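Local coordinates for protein putative dioxygenase (1H-3-hydroxy-4-oxoquinaldine 2,4-dioxygenase) (Mycobacteroides abscessus subsp. abscessus, PDB 6RA3) that cleaves the ring of the Pseudomonas quinolone signal PQS as an alpha/beta-hydrolase-fold dioxygenase, releasing N-octanoylanthranilate and carbon monoxide, at residues Glu86-Phe90 and Leu109-Arg113; Pro115-Asp121 and Cys208-Phe214. Residue numbers count along the deposited sequence, not the author numbering.

Interaction 1 of 2, residues Glu86-Phe90 and Leu109-Arg113; sequences EVDSF and LGAQR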
loop_
_atom_site.group_PDB
_atom_site.type_symbol
_atom_site.label_atom_id
_atom_site.label_comp_id
_atom_site.label_asym_id
_atom_site.label_seq_id
_atom_site.Cartn_x
_atom_site.Cartn_y
_atom_site.Cartn_z
ATOM N N GLU A 86 -2.799 20.944 8.664
ATOM C CA GLU A 86 -3.197 21.829 9.762
ATOM C C GLU A 86 -2.819 21.262 11.126
ATOM O O GLU A 86 -3.627 21.196 12.063
ATOM C CB GLU A 86 -4.682 22.126 9.698
ATOM C CG GLU A 86 -5.105 22.727 8.400
ATOM C CD GLU A 86 -6.614 22.822 8.298
ATOM O OE1 GLU A 86 -7.219 23.614 9.076
ATOM O OE2 GLU A 86 -7.179 22.080 7.450
ATOM N N VAL A 87 -1.565 20.860 11.237
ATOM C CA VAL A 87 -0.969 20.534 12.518
ATOM C C VAL A 87 -0.466 21.844 13.093
ATOM O O VAL A 87 0.304 22.556 12.441
ATOM C CB VAL A 87 0.163 19.519 12.368
ATOM C CG1 VAL A 87 0.923 19.382 13.676
ATOM C CG2 VAL A 87 -0.408 18.173 11.926
ATOM N N ASP A 88 -0.939 22.194 14.283
ATOM C CA ASP A 88 -0.397 23.369 14.954
ATOM C C ASP A 88 0.826 22.955 15.768
ATOM O O ASP A 88 1.910 22.743 15.207
ATOM C CB ASP A 88 -1.457 24.053 15.823
ATOM C CG ASP A 88 -0.998 25.438 16.315
ATOM O OD1 ASP A 88 0.137 25.872 15.959
ATOM O OD2 ASP A 88 -1.776 26.102 17.042
ATOM N N SER A 89 0.680 22.811 17.080
ATOM C CA SER A 89 1.837 22.510 17.903
ATOM C C SER A 89 2.170 21.030 17.801
ATOM O O SER A 89 1.284 20.173 17.727
ATOM C CB SER A 89 1.601 22.915 19.361
ATOM O OG SER A 89 0.504 22.223 19.937
ATOM N N PHE A 90 3.465 20.725 17.785
ATOM C CA PHE A 90 3.871 19.356 17.563
ATOM C C PHE A 90 5.230 19.103 18.174
ATOM O O PHE A 90 6.023 20.018 18.410
ATOM C CB PHE A 90 3.861 19.002 16.061
ATOM C CG PHE A 90 4.809 19.821 15.194
ATOM C CD1 PHE A 90 4.393 21.000 14.597
ATOM C CD2 PHE A 90 6.080 19.359 14.923
ATOM C CE1 PHE A 90 5.256 21.730 13.751
ATOM C CE2 PHE A 90 6.943 20.069 14.079
ATOM C CZ PHE A 90 6.531 21.242 13.499
ATOM N N LEU A 109 10.530 27.364 13.681
ATOM C CA LEU A 109 9.133 27.605 14.033
ATOM C C LEU A 109 8.940 28.185 15.427
ATOM O O LEU A 109 7.884 28.777 15.697
ATOM C CB LEU A 109 8.337 26.302 13.935
ATOM C CG LEU A 109 8.264 25.685 12.545
ATOM C CD1 LEU A 109 7.619 24.312 12.628
ATOM C CD2 LEU A 109 7.534 26.596 11.588
ATOM N N GLY A 110 9.913 27.999 16.311
ATOM C CA GLY A 110 9.852 28.536 17.650
ATOM C C GLY A 110 9.277 27.525 18.617
ATOM O O GLY A 110 8.746 26.473 18.236
ATOM N N ALA A 111 9.382 27.874 19.906
ATOM C CA ALA A 111 9.079 26.962 21.003
ATOM C C ALA A 111 7.594 26.883 21.332
ATOM O O ALA A 111 7.196 25.974 22.068
ATOM C CB ALA A 111 9.855 27.379 22.257
ATOM N N GLN A 112 6.771 27.807 20.816
ATOM C CA GLN A 112 5.321 27.701 20.985
ATOM C C GLN A 112 4.729 26.709 19.985
ATOM O O GLN A 112 3.915 25.854 20.359
ATOM C CB GLN A 112 4.661 29.078 20.833
ATOM C CG GLN A 112 5.023 30.121 21.938
ATOM C CD GLN A 112 6.385 30.825 21.728
ATOM O OE1 GLN A 112 6.716 31.261 20.618
ATOM N NE2 GLN A 112 7.169 30.935 22.806
ATOM N N ARG A 113 5.161 26.789 18.718
ATOM C CA ARG A 113 4.735 25.817 17.712
ATOM C C ARG A 113 5.402 24.464 17.933
ATOM O O ARG A 113 4.761 23.423 17.770
ATOM C CB ARG A 113 5.035 26.348 16.310
ATOM C CG ARG A 113 4.793 25.344 15.154
ATOM C CD ARG A 113 3.345 25.390 14.677
ATOM N NE ARG A 113 3.070 24.481 13.560
ATOM C CZ ARG A 113 3.138 24.805 12.267
ATOM N NH1 ARG A 113 3.490 26.028 11.872
ATOM N NH2 ARG A 113 2.842 23.891 11.359
#

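Interaction 2 of 2, residues Pro115-Asp121 and Cys208-Phe214; sequences PAVMILD and CAIRHVF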
loop_
_atom_site.group_PDB
_atom_site.type_symbol
_atom_site.label_atom_id
_atom_site.label_comp_id
_atom_site.label_asym_id
_atom_site.label_seq_id
_atom_site.Cartn_x
_atom_site.Cartn_y
_atom_site.Cartn_z
ATOM N N PRO A 115 7.139 22.841 21.016
ATOM C CA PRO A 115 7.552 22.960 22.422
ATOM C C PRO A 115 8.507 21.885 22.879
ATOM O O PRO A 115 9.060 21.999 23.976
ATOM C CB PRO A 115 6.225 22.828 23.171
ATOM C CG PRO A 115 5.481 21.841 22.322
ATOM C CD PRO A 115 5.792 22.251 20.903
ATOM N N ALA A 116 8.718 20.838 22.101
ATOM C CA ALA A 116 9.639 19.806 22.539
ATOM C C ALA A 116 10.095 18.991 21.337
ATOM O O ALA A 116 9.454 18.986 20.280
ATOM C CB ALA A 116 9.002 18.908 23.599
ATOM N N VAL A 117 11.204 18.288 21.538
ATOM C CA VAL A 117 11.856 17.454 20.530
ATOM C C VAL A 117 12.507 16.285 21.240
ATOM O O VAL A 117 13.309 16.483 22.151
ATOM C CB VAL A 117 12.950 18.205 19.730
ATOM C CG1 VAL A 117 13.742 17.217 18.843
ATOM C CG2 VAL A 117 12.376 19.335 18.921
ATOM N N MET A 118 12.223 15.073 20.788
ATOM C CA MET A 118 12.940 13.881 21.224
ATOM C C MET A 118 13.860 13.392 20.110
ATOM O O MET A 118 13.446 13.302 18.946
ATOM C CB MET A 118 11.975 12.762 21.619
ATOM C CG MET A 118 12.655 11.468 21.985
ATOM S SD MET A 118 11.682 10.329 23.019
ATOM C CE MET A 118 11.700 11.300 24.492
ATOM N N ILE A 119 15.098 13.051 20.478
ATOM C CA ILE A 119 16.093 12.527 19.548
ATOM C C ILE A 119 16.560 11.178 20.061
ATOM O O ILE A 119 16.764 10.999 21.267
ATOM C CB ILE A 119 17.268 13.506 19.359
ATOM C CG1 ILE A 119 16.741 14.846 18.814
ATOM C CG2 ILE A 119 18.321 12.913 18.431
ATOM C CD1 ILE A 119 17.781 15.948 18.675
ATOM N N LEU A 120 16.672 10.219 19.147
ATOM C CA LEU A 120 17.053 8.841 19.435
ATOM C C LEU A 120 18.442 8.587 18.847
ATOM O O LEU A 120 18.619 8.644 17.623
ATOM C CB LEU A 120 16.041 7.858 18.847
ATOM C CG LEU A 120 14.705 7.551 19.536
ATOM C CD1 LEU A 120 14.113 8.742 20.246
ATOM C CD2 LEU A 120 13.748 7.016 18.487
ATOM N N ASP A 121 19.421 8.336 19.730
ATOM C CA ASP A 121 20.724 7.736 19.389
ATOM C C ASP A 121 21.505 8.549 18.355
ATOM O O ASP A 121 21.983 8.012 17.357
ATOM C CB ASP A 121 20.530 6.297 18.913
ATOM C CG ASP A 121 21.573 5.341 19.480
ATOM O OD1 ASP A 121 22.724 5.320 18.986
ATOM O OD2 ASP A 121 21.237 4.604 20.434
ATOM N N CYS A 208 13.482 25.110 22.733
ATOM C CA CYS A 208 12.414 24.303 23.303
ATOM C C CYS A 208 13.016 23.193 24.181
ATOM O O CYS A 208 14.234 23.022 24.263
ATOM C CB CYS A 208 11.557 23.705 22.183
ATOM S SG CYS A 208 12.450 22.458 21.221
ATOM N N ALA A 209 12.149 22.427 24.838
ATOM C CA ALA A 209 12.605 21.279 25.614
ATOM C C ALA A 209 13.116 20.188 24.690
ATOM O O ALA A 209 12.420 19.763 23.761
ATOM C CB ALA A 209 11.473 20.738 26.475
ATOM N N ILE A 210 14.330 19.727 24.934
ATOM C CA ILE A 210 14.942 18.711 24.093
ATOM C C ILE A 210 15.340 17.537 24.962
ATOM O O ILE A 210 15.879 17.723 26.057
ATOM C CB ILE A 210 16.152 19.283 23.329
ATOM C CG1 ILE A 210 15.689 20.392 22.390
ATOM C CG2 ILE A 210 16.870 18.187 22.608
ATOM C CD1 ILE A 210 16.799 21.275 21.856
ATOM N N ARG A 211 15.083 16.327 24.478
ATOM C CA ARG A 211 15.460 15.111 25.185
ATOM C C ARG A 211 16.156 14.172 24.217
ATOM O O ARG A 211 15.596 13.825 23.170
ATOM C CB ARG A 211 14.261 14.399 25.832
ATOM C CG ARG A 211 14.677 13.095 26.571
ATOM C CD ARG A 211 13.655 12.567 27.621
ATOM N NE ARG A 211 13.011 13.629 28.395
ATOM C CZ ARG A 211 11.973 13.452 29.212
ATOM N NH1 ARG A 211 11.437 12.239 29.392
ATOM N NH2 ARG A 211 11.469 14.494 29.863
ATOM N N HIS A 212 17.364 13.748 24.576
ATOM C CA HIS A 212 18.076 12.714 23.844
ATOM C C HIS A 212 17.945 11.408 24.607
ATOM O O HIS A 212 18.203 11.354 25.813
ATOM C CB HIS A 212 19.550 13.089 23.649
ATOM C CG HIS A 212 20.330 12.089 22.860
ATOM N ND1 HIS A 212 21.685 11.909 23.026
ATOM C CD2 HIS A 212 19.951 11.218 21.895
ATOM C CE1 HIS A 212 22.108 10.964 22.206
ATOM N NE2 HIS A 212 21.073 10.524 21.513
ATOM N N VAL A 213 17.486 10.379 23.909
ATOM C CA VAL A 213 17.364 9.030 24.431
ATOM C C VAL A 213 18.225 8.146 23.551
ATOM O O VAL A 213 18.155 8.240 22.321
ATOM C CB VAL A 213 15.901 8.546 24.417
ATOM C CG1 VAL A 213 15.818 7.140 24.909
ATOM C CG2 VAL A 213 15.026 9.453 25.256
ATOM N N PHE A 214 19.016 7.275 24.170
ATOM C CA PHE A 214 20.019 6.537 23.420
ATOM C C PHE A 214 20.393 5.290 24.194
ATOM O O PHE A 214 20.095 5.159 25.380
ATOM C CB PHE A 214 21.249 7.408 23.155
ATOM C CG PHE A 214 21.873 7.977 24.408
ATOM C CD1 PHE A 214 21.576 9.270 24.823
ATOM C CD2 PHE A 214 22.756 7.216 25.165
ATOM C CE1 PHE A 214 22.162 9.804 25.975
ATOM C CE2 PHE A 214 23.343 7.739 26.318
ATOM C CZ PHE A 214 23.045 9.035 26.722
#

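Interaction 1 of 2, residues Glu86-Phe90 and Leu109-Arg113
Two hydrogen bonds tie these loops together, both through Arg113. Its NE donates to Asp88 O (2.7 Å, 134° at the hydrogen), and its carbonyl O accepts from Phe90 N (3.0 Å, 150°). The same Arg113 O also receives a CA-H...O contact from Ser89 CA at 3.1 Å, so one carbonyl serves two successive residues. Asp88 OD1 is 4.0 Å from Arg113 NE, beyond salt-bridge range and well out of the guanidinium plane; the salt bridge of Arg113 goes through NH2 to Asp83. The apolar contact is Phe90 CZ to Leu109 CD1 (3.4 Å); Arg113 NE lies at the ring edge, near its plane, 3.5 Å from Phe90 CE1. Both loops follow helix ends: Glu86, with positive phi, is the C-prime residue of a Schellman motif closing helix 71-84, and Gly110 leaves helix 99-109 with phi 94°. The contact thus joins two helix-to-strand connections of the alpha/beta fold, leading into strands 90-95 and 116-120, with Leu82 of helix 71-84 and Val24 of strand 24-28 packed against Phe90.

Interaction 2 of 2, residues Pro115-Asp121 and Cys208-Phe214
Strands 116-120 and 209-214 are parallel neighbours in the central sheet of the alpha/beta-hydrolase fold, the sixth and seventh in the order 1-2-4-3-5-6-7-8; their axes approach to 4.7 Å at 11°. Six backbone hydrogen bonds form an unbroken ladder. Ala209, Arg211 and Val213 N donate to Pro115 O (3.2 Å), Val117 O (2.9 Å) and Ile119 O (2.8 Å), while Val117, Ile119 and Asp121 N donate to Ala209 O (2.9 Å), Arg211 O (2.8 Å) and Val213 O (2.9 Å), respectively. Met118 and Leu120 instead bond through their backbones to strand 90-95 and its end. Met118 CE packs on Val213 CG2 (3.9 Å) on one face; Val117 and Ile119 sit on the other, against helix 99-109.

The polar side chains find partners beyond the pair. Arg211 forms salt bridges with Glu259 and Asp262 and bonds to Ser237. Just past its strand, Asp121 bonds through OD1 to ND1 of the probable active-site His246, consistent with the acid of a catalytic triad, and through OD2 to Ser215 N. His212 bonds through ND1 to His226 and through NE2 to Leu122 N, with its ring edge turned to strand 116-120: CD2 is 3.3 Å from Ile119 O.

The contacts follow one another along the chain, their centres about 16 Å apart, and touch where residues 109-113 lead toward strand 116-120: Phe90 O lies 3.4 Å from Pro115 CD, and Ala111 CB 4.0 Å from Cys208 CB. Interaction 1 therefore sits at the N-terminal ends of the strands paired in interaction 2. The end carrying the probable active-site residues is the opposite one: Arg113 CA and Asp121 CA are 24.2 Å apart. There the Asp121 side chain is about 3 Å from that of His246 and about 8 Å from that of His97, a probable substrate-binding residue. Interaction 1 lies away from these sites.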